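Local coordinates for enoyl-CoA hydratase (Mycobacterium smegmatis, PDB 3PE8), which probably catalyses the reversible hydration of 2-enoyl-CoA thioesters, as an enoyl-CoA hydratase of the crotonase family, and binds a zinc ion, at residues I58-D63 / D182-A187; P94-I99 / C114-A119; G133-W138 / A225-Q230. All blocks are in the same frame, centred on the assembly; numbering follows the deposited sequence.

Contact 1. Residues I58-D63 / D182-A187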
ATOM      1  N   ILE A  58      17.412  27.858   0.909  1.00  9.47           N
ATOM      2  CA  ILE A  58      16.582  28.374   2.000  1.00  9.42           C
ATOM      3  C   ILE A  58      15.413  29.125   1.394  1.00  9.57           C
ATOM      4  O   ILE A  58      15.634  29.997   0.538  1.00 11.22           O
ATOM      5  CB  ILE A  58      17.397  29.319   2.947  1.00  9.55           C
ATOM      6  CG1 ILE A  58      18.555  28.561   3.599  1.00 10.02           C
ATOM      7  CG2 ILE A  58      16.483  29.982   4.007  1.00  8.64           C
ATOM      8  CD1 ILE A  58      19.554  29.442   4.337  1.00 10.33           C
ATOM      9  N   VAL A  59      14.205  28.835   1.860  1.00  9.04           N
ATOM     10  CA  VAL A  59      13.028  29.578   1.454  1.00  8.65           C
ATOM     11  C   VAL A  59      12.550  30.398   2.644  1.00  9.13           C
ATOM     12  O   VAL A  59      12.391  29.850   3.731  1.00  9.11           O
ATOM     13  CB  VAL A  59      11.885  28.653   0.980  1.00  9.40           C
ATOM     14  CG1 VAL A  59      10.586  29.469   0.679  1.00 10.93           C
ATOM     15  CG2 VAL A  59      12.265  27.872  -0.283  1.00 10.98           C
ATOM     16  N   THR A  60      12.298  31.702   2.430  1.00  8.65           N
ATOM     17  CA  THR A  60      11.803  32.534   3.522  1.00  9.07           C
ATOM     18  C   THR A  60      10.908  33.587   2.927  1.00 10.35           C
ATOM     19  O   THR A  60      10.786  33.675   1.698  1.00 11.09           O
ATOM     20  CB  THR A  60      12.973  33.092   4.369  1.00  9.94           C
ATOM     21  OG1 THR A  60      12.479  33.570   5.632  1.00  9.57           O
ATOM     22  CG2 THR A  60      13.759  34.214   3.667  1.00 10.73           C
ATOM     23  N   GLY A  61      10.298  34.387   3.784  1.00  9.65           N
ATOM     24  CA  GLY A  61       9.464  35.504   3.320  1.00 10.15           C
ATOM     25  C   GLY A  61       9.972  36.851   3.780  1.00  9.84           C
ATOM     26  O   GLY A  61      10.547  36.975   4.869  1.00 10.69           O
ATOM     27  N   ALA A  62       9.706  37.879   2.983  1.00 10.92           N
ATOM     28  CA  ALA A  62       9.882  39.248   3.437  1.00 11.48           C
ATOM     29  C   ALA A  62       9.008  39.472   4.664  1.00 11.64           C
ATOM     30  O   ALA A  62       7.872  39.029   4.686  1.00 12.99           O
ATOM     31  CB  ALA A  62       9.517  40.229   2.313  1.00 12.34           C
ATOM     32  N   ASP A  63       9.522  40.121   5.699  1.00 11.40           N
ATOM     33  CA  ASP A  63       8.740  40.302   6.922  1.00 11.86           C
ATOM     34  C   ASP A  63       7.473  41.154   6.692  1.00 11.92           C
ATOM     35  O   ASP A  63       7.430  41.986   5.772  1.00 12.20           O
ATOM     36  CB  ASP A  63       9.580  40.958   8.025  1.00 11.32           C
ATOM     37  CG  ASP A  63      10.398  39.953   8.856  1.00 15.30           C
ATOM     38  OD1 ASP A  63      10.094  38.761   8.891  1.00 14.77           O
ATOM     39  OD2 ASP A  63      11.335  40.432   9.564  1.00 19.04           O
ATOM     40  N   ASP A 182      17.461  36.111  14.761  1.00 14.49           N
ATOM     41  CA  ASP A 182      18.391  35.020  14.549  1.00 14.89           C
ATOM     42  C   ASP A 182      17.913  33.984  13.526  1.00 13.78           C
ATOM     43  O   ASP A 182      18.568  32.988  13.312  1.00 13.25           O
ATOM     44  CB  ASP A 182      18.603  34.311  15.879  1.00 15.37           C
ATOM     45  CG  ASP A 182      19.296  35.187  16.900  1.00 21.37           C
ATOM     46  OD1 ASP A 182      20.068  36.113  16.495  1.00 23.21           O
ATOM     47  OD2 ASP A 182      19.073  34.934  18.129  1.00 26.22           O
ATOM     48  N   LEU A 183      16.750  34.209  12.915  1.00 12.74           N
ATOM     49  CA  LEU A 183      16.142  33.193  12.056  1.00 12.08           C
ATOM     50  C   LEU A 183      17.054  32.807  10.888  1.00 10.67           C
ATOM     51  O   LEU A 183      17.365  31.626  10.704  1.00 10.93           O
ATOM     52  CB  LEU A 183      14.804  33.697  11.487  1.00 12.35           C
ATOM     53  CG  LEU A 183      14.181  32.733  10.472  1.00 12.30           C
ATOM     54  CD1 LEU A 183      13.926  31.408  11.117  1.00 12.99           C
ATOM     55  CD2 LEU A 183      12.873  33.344   9.876  1.00 14.54           C
ATOM     56  N   LEU A 184      17.461  33.770  10.075  1.00 11.25           N
ATOM     57  CA  LEU A 184      18.318  33.427   8.932  1.00 11.37           C
ATOM     58  C   LEU A 184      19.736  33.031   9.373  1.00 12.06           C
ATOM     59  O   LEU A 184      20.325  32.166   8.750  1.00 11.20           O
ATOM     60  CB  LEU A 184      18.326  34.507   7.861  1.00 12.67           C
ATOM     61  CG  LEU A 184      17.150  34.452   6.837  1.00 15.39           C
ATOM     62  CD1 LEU A 184      17.296  33.278   5.813  1.00 16.39           C
ATOM     63  CD2 LEU A 184      15.814  34.376   7.457  1.00 19.38           C
ATOM     64  N   THR A 185      20.245  33.591  10.469  1.00 12.76           N
ATOM     65  CA  THR A 185      21.457  33.063  11.104  1.00 12.95           C
ATOM     66  C   THR A 185      21.341  31.553  11.351  1.00 12.73           C
ATOM     67  O   THR A 185      22.238  30.758  11.007  1.00 13.30           O
ATOM     68  CB  THR A 185      21.720  33.805  12.432  1.00 13.58           C
ATOM     69  OG1 THR A 185      21.834  35.185  12.161  1.00 16.20           O
ATOM     70  CG2 THR A 185      23.037  33.294  13.098  1.00 14.57           C
ATOM     71  N   ALA A 186      20.242  31.126  11.970  1.00 12.42           N
ATOM     72  CA  ALA A 186      20.048  29.735  12.256  1.00 11.84           C
ATOM     73  C   ALA A 186      19.931  28.864  11.039  1.00 11.37           C
ATOM     74  O   ALA A 186      20.436  27.716  11.016  1.00 12.65           O
ATOM     75  CB  ALA A 186      18.787  29.527  13.164  1.00 12.59           C
ATOM     76  N   ALA A 187      19.178  29.351  10.053  1.00 11.34           N
ATOM     77  CA  ALA A 187      19.012  28.611   8.801  1.00 10.12           C
ATOM     78  C   ALA A 187      20.354  28.445   8.089  1.00 10.63           C
ATOM     79  O   ALA A 187      20.640  27.361   7.562  1.00 10.26           O
ATOM     80  CB  ALA A 187      18.016  29.271   7.919  1.00 10.96           C
TER

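Contact 2. Residues P94-I99 / C114-A119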
ATOM      1  N   PRO A  94      18.685  19.833  -0.633  1.00 11.15           N
ATOM      2  CA  PRO A  94      17.819  20.135   0.468  1.00 11.34           C
ATOM      3  C   PRO A  94      17.231  21.540   0.452  1.00 10.61           C
ATOM      4  O   PRO A  94      17.916  22.487   0.100  1.00 10.55           O
ATOM      5  CB  PRO A  94      18.730  20.017   1.687  1.00 11.76           C
ATOM      6  CG  PRO A  94      19.893  19.272   1.264  1.00 14.60           C
ATOM      7  CD  PRO A  94      20.026  19.422  -0.193  1.00 11.83           C
ATOM      8  N   VAL A  95      15.971  21.644   0.866  1.00  9.43           N
ATOM      9  CA  VAL A  95      15.241  22.905   0.990  1.00  8.79           C
ATOM     10  C   VAL A  95      14.860  23.121   2.450  1.00  9.17           C
ATOM     11  O   VAL A  95      14.143  22.315   3.043  1.00  9.60           O
ATOM     12  CB  VAL A  95      13.956  22.939   0.137  1.00  9.78           C
ATOM     13  CG1 VAL A  95      13.222  24.283   0.316  1.00 10.87           C
ATOM     14  CG2 VAL A  95      14.306  22.758  -1.353  1.00 10.79           C
ATOM     15  N   ILE A  96      15.382  24.188   3.026  1.00  8.26           N
ATOM     16  CA  ILE A  96      15.156  24.589   4.418  1.00  8.09           C
ATOM     17  C   ILE A  96      14.163  25.740   4.383  1.00  8.87           C
ATOM     18  O   ILE A  96      14.393  26.737   3.688  1.00 10.44           O
ATOM     19  CB  ILE A  96      16.433  25.102   5.098  1.00  8.59           C
ATOM     20  CG1 ILE A  96      17.453  23.992   5.220  1.00  9.05           C
ATOM     21  CG2 ILE A  96      16.078  25.704   6.528  1.00  9.99           C
ATOM     22  CD1 ILE A  96      18.904  24.502   5.451  1.00 10.26           C
ATOM     23  N   GLY A  97      13.032  25.581   5.065  1.00  8.65           N
ATOM     24  CA  GLY A  97      12.082  26.691   5.216  1.00  8.84           C
ATOM     25  C   GLY A  97      12.391  27.448   6.474  1.00  8.99           C
ATOM     26  O   GLY A  97      12.397  26.843   7.577  1.00  9.45           O
ATOM     27  N   ALA A  98      12.656  28.759   6.351  1.00  8.15           N
ATOM     28  CA  ALA A  98      12.900  29.635   7.506  1.00  8.21           C
ATOM     29  C   ALA A  98      11.636  30.452   7.667  1.00  8.38           C
ATOM     30  O   ALA A  98      11.396  31.438   6.945  1.00  8.82           O
ATOM     31  CB  ALA A  98      14.137  30.512   7.278  1.00  9.11           C
ATOM     32  N   ILE A  99      10.784  29.986   8.565  1.00  8.17           N
ATOM     33  CA  ILE A  99       9.424  30.554   8.685  1.00  8.74           C
ATOM     34  C   ILE A  99       9.463  31.755   9.609  1.00  8.92           C
ATOM     35  O   ILE A  99       9.596  31.611  10.841  1.00  9.19           O
ATOM     36  CB  ILE A  99       8.443  29.517   9.185  1.00  7.76           C
ATOM     37  CG1 ILE A  99       8.561  28.175   8.417  1.00  9.10           C
ATOM     38  CG2 ILE A  99       7.005  30.081   9.076  1.00  9.42           C
ATOM     39  CD1 ILE A  99       8.428  28.328   6.875  1.00 10.05           C
ATOM     40  N   CYS A 114       8.814  21.774   2.396  1.00  9.51           N
ATOM     41  CA  CYS A 114      10.241  21.872   2.731  1.00  9.63           C
ATOM     42  C   CYS A 114      10.758  20.615   3.418  1.00  9.74           C
ATOM     43  O   CYS A 114      10.027  19.960   4.146  1.00  9.10           O
ATOM     44  CB  CYS A 114      10.494  23.085   3.617  1.00  9.45           C
ATOM     45  SG  CYS A 114      10.124  24.692   2.840  1.00 10.58           S
ATOM     46  N   ASP A 115      12.032  20.308   3.235  1.00  8.78           N
ATOM     47  CA  ASP A 115      12.631  19.175   3.913  1.00  8.69           C
ATOM     48  C   ASP A 115      12.764  19.399   5.404  1.00  8.87           C
ATOM     49  O   ASP A 115      12.506  18.472   6.189  1.00  9.45           O
ATOM     50  CB  ASP A 115      13.994  18.866   3.320  1.00  9.81           C
ATOM     51  CG  ASP A 115      13.905  18.451   1.858  1.00  9.72           C
ATOM     52  OD1 ASP A 115      13.221  17.433   1.572  1.00 11.54           O
ATOM     53  OD2 ASP A 115      14.475  19.152   0.986  1.00 11.76           O
ATOM     54  N   ILE A 116      13.145  20.609   5.795  1.00  8.45           N
ATOM     55  CA  ILE A 116      13.515  20.948   7.182  1.00  8.03           C
ATOM     56  C   ILE A 116      12.954  22.351   7.448  1.00  8.33           C
ATOM     57  O   ILE A 116      13.146  23.240   6.635  1.00  9.20           O
ATOM     58  CB  ILE A 116      15.060  21.052   7.336  1.00  8.50           C
ATOM     59  CG1 ILE A 116      15.747  19.722   7.009  1.00 10.05           C
ATOM     60  CG2 ILE A 116      15.396  21.609   8.743  1.00  8.92           C
ATOM     61  CD1 ILE A 116      17.327  19.872   6.788  1.00  9.09           C
ATOM     62  N   LEU A 117      12.258  22.535   8.555  1.00  7.91           N
ATOM     63  CA  LEU A 117      11.764  23.860   8.939  1.00  8.12           C
ATOM     64  C   LEU A 117      12.445  24.346  10.210  1.00  8.80           C
ATOM     65  O   LEU A 117      12.656  23.564  11.169  1.00  9.63           O
ATOM     66  CB  LEU A 117      10.254  23.845   9.175  1.00  8.88           C
ATOM     67  CG  LEU A 117       9.343  23.539   7.984  1.00  9.05           C
ATOM     68  CD1 LEU A 117       7.853  23.664   8.344  1.00  9.65           C
ATOM     69  CD2 LEU A 117       9.666  24.497   6.814  1.00  8.27           C
ATOM     70  N   ILE A 118      12.763  25.638  10.218  1.00  8.59           N
ATOM     71  CA  ILE A 118      13.184  26.374  11.388  1.00  9.43           C
ATOM     72  C   ILE A 118      12.245  27.568  11.503  1.00  9.37           C
ATOM     73  O   ILE A 118      11.892  28.157  10.512  1.00  9.54           O
ATOM     74  CB  ILE A 118      14.626  26.866  11.237  1.00 10.36           C
ATOM     75  CG1 ILE A 118      15.582  25.671  11.066  1.00 14.11           C
ATOM     76  CG2 ILE A 118      15.028  27.740  12.456  1.00 13.23           C
ATOM     77  CD1 ILE A 118      16.995  26.098  10.523  1.00 17.92           C
ATOM     78  N   ALA A 119      11.814  27.907  12.718  1.00  9.69           N
ATOM     79  CA  ALA A 119      10.835  28.967  12.918  1.00 10.32           C
ATOM     80  C   ALA A 119      11.362  30.083  13.778  1.00 10.24           C
ATOM     81  O   ALA A 119      12.035  29.843  14.749  1.00 11.41           O
ATOM     82  CB  ALA A 119       9.568  28.425  13.590  1.00 10.95           C
TER

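Contact 3. Residues G133-W138 / A225-Q230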
ATOM      1  N   GLY A 133     -13.958  28.067   2.248  1.00 22.82           N
ATOM      2  CA  GLY A 133     -14.763  27.188   1.390  1.00 22.43           C
ATOM      3  C   GLY A 133     -14.006  26.585   0.240  1.00 21.69           C
ATOM      4  O   GLY A 133     -14.550  26.472  -0.877  1.00 21.77           O
ATOM      5  N   LEU A 134     -12.744  26.220   0.484  1.00 20.42           N
ATOM      6  CA  LEU A 134     -11.891  25.588  -0.528  1.00 19.92           C
ATOM      7  C   LEU A 134     -11.382  24.257   0.029  1.00 18.23           C
ATOM      8  O   LEU A 134     -11.313  24.063   1.254  1.00 18.90           O
ATOM      9  CB  LEU A 134     -10.722  26.497  -0.920  1.00 20.78           C
ATOM     10  CG  LEU A 134     -11.085  27.821  -1.595  1.00 24.23           C
ATOM     11  CD1 LEU A 134      -9.873  28.704  -1.796  1.00 26.82           C
ATOM     12  CD2 LEU A 134     -11.820  27.601  -2.931  1.00 26.14           C
ATOM     13  N   MET A 135     -11.112  23.316  -0.861  1.00 16.44           N
ATOM     14  CA  MET A 135     -10.402  22.088  -0.491  1.00 15.39           C
ATOM     15  C   MET A 135      -8.926  22.185  -0.898  1.00 14.63           C
ATOM     16  O   MET A 135      -8.609  22.754  -1.943  1.00 15.09           O
ATOM     17  CB  MET A 135     -11.053  20.883  -1.157  1.00 16.32           C
ATOM     18  CG  MET A 135     -12.411  20.558  -0.606  1.00 15.27           C
ATOM     19  SD  MET A 135     -12.430  19.911   1.061  1.00 16.77           S
ATOM     20  CE  MET A 135     -11.903  18.222   0.673  1.00 20.89           C
ATOM     21  N   PRO A 136      -8.017  21.576  -0.108  1.00 12.38           N
ATOM     22  CA  PRO A 136      -6.585  21.658  -0.404  1.00 12.14           C
ATOM     23  C   PRO A 136      -6.198  20.800  -1.615  1.00 12.75           C
ATOM     24  O   PRO A 136      -6.747  19.713  -1.817  1.00 13.81           O
ATOM     25  CB  PRO A 136      -5.935  21.103   0.880  1.00 11.73           C
ATOM     26  CG  PRO A 136      -6.940  20.197   1.438  1.00 12.63           C
ATOM     27  CD  PRO A 136      -8.277  20.818   1.121  1.00 11.81           C
ATOM     28  N   THR A 137      -5.275  21.311  -2.436  1.00 13.03           N
ATOM     29  CA  THR A 137      -4.763  20.580  -3.579  1.00 12.80           C
ATOM     30  C   THR A 137      -3.240  20.523  -3.628  1.00 12.94           C
ATOM     31  O   THR A 137      -2.666  19.929  -4.556  1.00 12.32           O
ATOM     32  CB  THR A 137      -5.284  21.188  -4.922  1.00 15.13           C
ATOM     33  OG1 THR A 137      -4.753  22.494  -5.101  1.00 16.77           O
ATOM     34  CG2 THR A 137      -6.823  21.220  -4.928  1.00 17.76           C
ATOM     35  N   TRP A 138      -2.565  21.091  -2.627  1.00 10.91           N
ATOM     36  CA  TRP A 138      -1.108  21.070  -2.566  1.00 10.72           C
ATOM     37  C   TRP A 138      -0.623  20.278  -1.363  1.00 10.46           C
ATOM     38  O   TRP A 138       0.437  20.553  -0.788  1.00 10.77           O
ATOM     39  CB  TRP A 138      -0.535  22.483  -2.485  1.00 11.32           C
ATOM     40  CG  TRP A 138      -0.456  23.248  -3.769  1.00 13.72           C
ATOM     41  CD1 TRP A 138      -0.952  22.897  -4.995  1.00 17.19           C
ATOM     42  CD2 TRP A 138       0.147  24.546  -3.943  1.00 14.93           C
ATOM     43  NE1 TRP A 138      -0.680  23.887  -5.927  1.00 19.07           N
ATOM     44  CE2 TRP A 138      -0.023  24.913  -5.295  1.00 17.51           C
ATOM     45  CE3 TRP A 138       0.804  25.434  -3.075  1.00 15.94           C
ATOM     46  CZ2 TRP A 138       0.455  26.118  -5.808  1.00 18.01           C
ATOM     47  CZ3 TRP A 138       1.263  26.629  -3.579  1.00 16.77           C
ATOM     48  CH2 TRP A 138       1.084  26.965  -4.931  1.00 17.34           C
ATOM     49  N   ALA A 225      -6.858  14.927  -4.140  1.00 12.89           N
ATOM     50  CA  ALA A 225      -7.179  15.518  -5.440  1.00 13.05           C
ATOM     51  C   ALA A 225      -8.615  15.172  -5.830  1.00 14.45           C
ATOM     52  O   ALA A 225      -9.368  16.029  -6.282  1.00 14.57           O
ATOM     53  CB  ALA A 225      -6.190  15.069  -6.545  1.00 14.08           C
ATOM     54  N   GLU A 226      -8.986  13.923  -5.616  1.00 14.76           N
ATOM     55  CA  GLU A 226     -10.353  13.492  -5.903  1.00 16.27           C
ATOM     56  C   GLU A 226     -11.380  14.231  -5.041  1.00 15.33           C
ATOM     57  O   GLU A 226     -12.423  14.656  -5.556  1.00 17.18           O
ATOM     58  CB  GLU A 226     -10.449  12.003  -5.730  1.00 17.53           C
ATOM     59  CG  GLU A 226      -9.681  11.260  -6.821  1.00 22.26           C
ATOM     60  CD  GLU A 226     -10.385  11.298  -8.145  1.00 26.17           C
ATOM     61  OE1 GLU A 226     -11.297  10.449  -8.306  1.00 32.09           O
ATOM     62  OE2 GLU A 226     -10.068  12.174  -9.003  1.00 28.44           O
ATOM     63  N   ALA A 227     -11.092  14.413  -3.756  1.00 14.09           N
ATOM     64  CA  ALA A 227     -12.005  15.152  -2.879  1.00 13.32           C
ATOM     65  C   ALA A 227     -12.149  16.615  -3.334  1.00 14.23           C
ATOM     66  O   ALA A 227     -13.246  17.182  -3.269  1.00 15.13           O
ATOM     67  CB  ALA A 227     -11.551  15.078  -1.424  1.00 13.22           C
ATOM     68  N   ALA A 228     -11.051  17.232  -3.799  1.00 13.71           N
ATOM     69  CA  ALA A 228     -11.099  18.604  -4.311  1.00 15.23           C
ATOM     70  C   ALA A 228     -11.966  18.685  -5.576  1.00 16.93           C
ATOM     71  O   ALA A 228     -12.796  19.585  -5.708  1.00 18.15           O
ATOM     72  CB  ALA A 228      -9.682  19.137  -4.574  1.00 15.49           C
ATOM     73  N   ARG A 229     -11.790  17.735  -6.485  1.00 21.39           N
ATOM     74  CA  ARG A 229     -12.583  17.726  -7.700  1.00 24.68           C
ATOM     75  C   ARG A 229     -14.070  17.563  -7.394  1.00 24.16           C
ATOM     76  O   ARG A 229     -14.917  18.229  -8.003  1.00 27.88           O
ATOM     77  CB  ARG A 229     -12.076  16.656  -8.658  1.00 27.57           C
ATOM     78  CG  ARG A 229     -10.733  17.059  -9.276  1.00 32.25           C
ATOM     79  CD  ARG A 229     -10.288  16.158 -10.401  1.00 38.10           C
ATOM     80  NE  ARG A 229      -9.622  14.943  -9.920  1.00 36.93           N
ATOM     81  CZ  ARG A 229      -8.307  14.782  -9.804  1.00 35.40           C
ATOM     82  NH1 ARG A 229      -7.841  13.628  -9.361  1.00 35.72           N
ATOM     83  NH2 ARG A 229      -7.453  15.757 -10.106  1.00 40.09           N
ATOM     84  N   GLN A 230     -14.379  16.704  -6.434  1.00 22.31           N
ATOM     85  CA  GLN A 230     -15.774  16.451  -6.060  1.00 25.94           C
ATOM     86  C   GLN A 230     -16.385  17.710  -5.432  1.00 23.68           C
ATOM     87  O   GLN A 230     -17.552  17.991  -5.660  1.00 27.99           O
ATOM     88  CB  GLN A 230     -15.890  15.266  -5.093  1.00 27.67           C
TER

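Contact 1. Residues I58-D63 / D182-A187
Ile58 meets the helix through both of its branches, and this end of the contact is the tighter one. Its CG2 lies 3.8 Å from CD1 of Leu184, the two side chains sliding past each other in opposite directions. The longer branch runs to Ala187: with CG1 anti to the carbonyl carbon (chi1 -61°) and the chain then extended (chi2 169°), CD1 comes to rest 3.9 Å from Ala187 CB. The small methyl of Ala187 lets the backbone draw close here, and the CA atoms of Ile58 and Ala187 are 7.2 Å apart. Strand 58-61 and helix 183-187 run antiparallel, at 171° between their directions, with their axes 10.4 Å apart at closest approach.

Toward Thr60 the fit slackens, and the CA atoms of Thr60 and Leu184 are already 8.5 Å apart. These two side chains reach toward each other tip to tip, Leu184 CD2 standing 3.9 Å from Thr60 OG1, while Leu183 CD2 is farther from the same oxygen at 4.3 Å. The hydroxyl makes no hydrogen bond to the helix; it is satisfied within the sheet, where it donates to the carbonyl oxygen of Ala98. Leu184, partly exposed, marks the passage from core to surface. Beyond it lies the solvent side, with Thr185 on the helix and Asp63, its carboxylate oxygens held by Asn100 and His180, past the strand; neither touches the opposite segment. Ala98 of the next strand also packs against Ile58, Leu183 and Ala187, so the helix spans more than one strand. No polar bond crosses the interface: apolar branches join helix 183-195 to one face of the parallel part of the sheet, the alpha/beta layering of the crotonase fold.

Contact 2. Residues P94-I99 / C114-A119
Asp115 and Val95 exchange two hydrogen bonds. Val95 N donates to Asp115 OD2 at 2.9 Å (N-H...O 162°), and OD2 accepts through its anti lone pair, away from OD1. In return Asp115 N donates to Val95 O at 2.9 Å, in the carbonyl plane, and Ile116 N adds a weak bond to that oxygen. The other carboxylate oxygen, OD1, bonds His210 and forms a salt bridge with Arg154 of the second subunit.

From here a regular parallel ladder runs on: Gly97 N to Ile116 O at 2.8 Å, then Ile118 N to Gly97 O at 2.9 Å and a nearly straight 170°, then Ile99 N to Ile118 O.

Packing follows on both faces. Over Gly97, Cys114 SG lies 3.7 Å from its CA and Leu117 CD2 3.6 Å from the same atom; Leu117 CD2 also meets Ile99 CD1 at 4.0 Å. On the other face Ile96 CG2 touches Ile118 CD1 at 4.1 Å, the two side chains crossing obliquely. The N-H of Val95, His210 and Arg154 would be expected to favour the buried carboxylate as an anion; its salt bridge links the start of the strand pair to the subunit interface.

Contact 3. Residues G133-W138 / A225-Q230
Met135, Thr137, Ala227 and Ala228 carry the apolar packing, which is all that passes directly between loop 133-138 and helix 225-230. Met135 uses both ends of its side chain. CB rests 3.9 Å from Ala228 CA, and the chain then bends twice, a chi3 of -77° turning CE back until it lies 3.8 Å from Ala227 CB. Two residues on, the methyl CG2 of Thr137 presses on Ala228 CB at 3.6 Å, the closest approach of the contact. With OG1 between the backbone N and the carbonyl carbon (chi1 66°), CG2 stands anti to the carbonyl carbon, and it is this methyl that meets the helix. The backbones come near, with the CA atoms of Met135 and Ala228 5.2 Å apart, consistent with the small alanines, Ala227 and Ala228, that the helix presents here.

Hydrogen bonds and charges act within the segments or beyond them. On the helix a salt bridge forms in which Arg229 NE (3.0 Å) and NH1 (2.7 Å) both donate to Glu226 OE2, which lies in the guanidinium plane. At the start of the loop Gly133, with positive phi, closes helix 129-132 in a Schellman motif.

The CB of Pro136 points away from helix 225-230, and its side chain lies about 5 Å from the zinc ion, while Trp138 N bonds Glu109, a zinc ligand with His129. Met135 and Pro136 also pack against the third subunit. The chemistry thus divides the loop: apolar packing on helix 225-230, supplemented by the hydrogen bond from Trp231 NE1 of the same long helix to Gly133 O, and a side that borders the metal site and supplies one N-H to a ligand.

In the fold
Contacts 1 and 2 are neighbours, their centres 9 Å apart, because strands 56-61 and 95-99 lie side by side in the main sheet; the backbone bond from Val59 N to Ile96 O joins them. Along the chain contact 2 is nested inside the loop that contact 1 closes. Contact 3 stands apart, its centre about 30 Å from that of contact 1 and 25 Å from that of contact 2. It opens after contact 2 has closed, and its segments alternate with those of contact 1; helices 183-195 and 199-234 are consecutive. Contacts 1 and 2 belong to the main sheet and its helix, contact 2 also reaching the second subunit; contact 3 lies near the zinc site and against the third and fourth subunits.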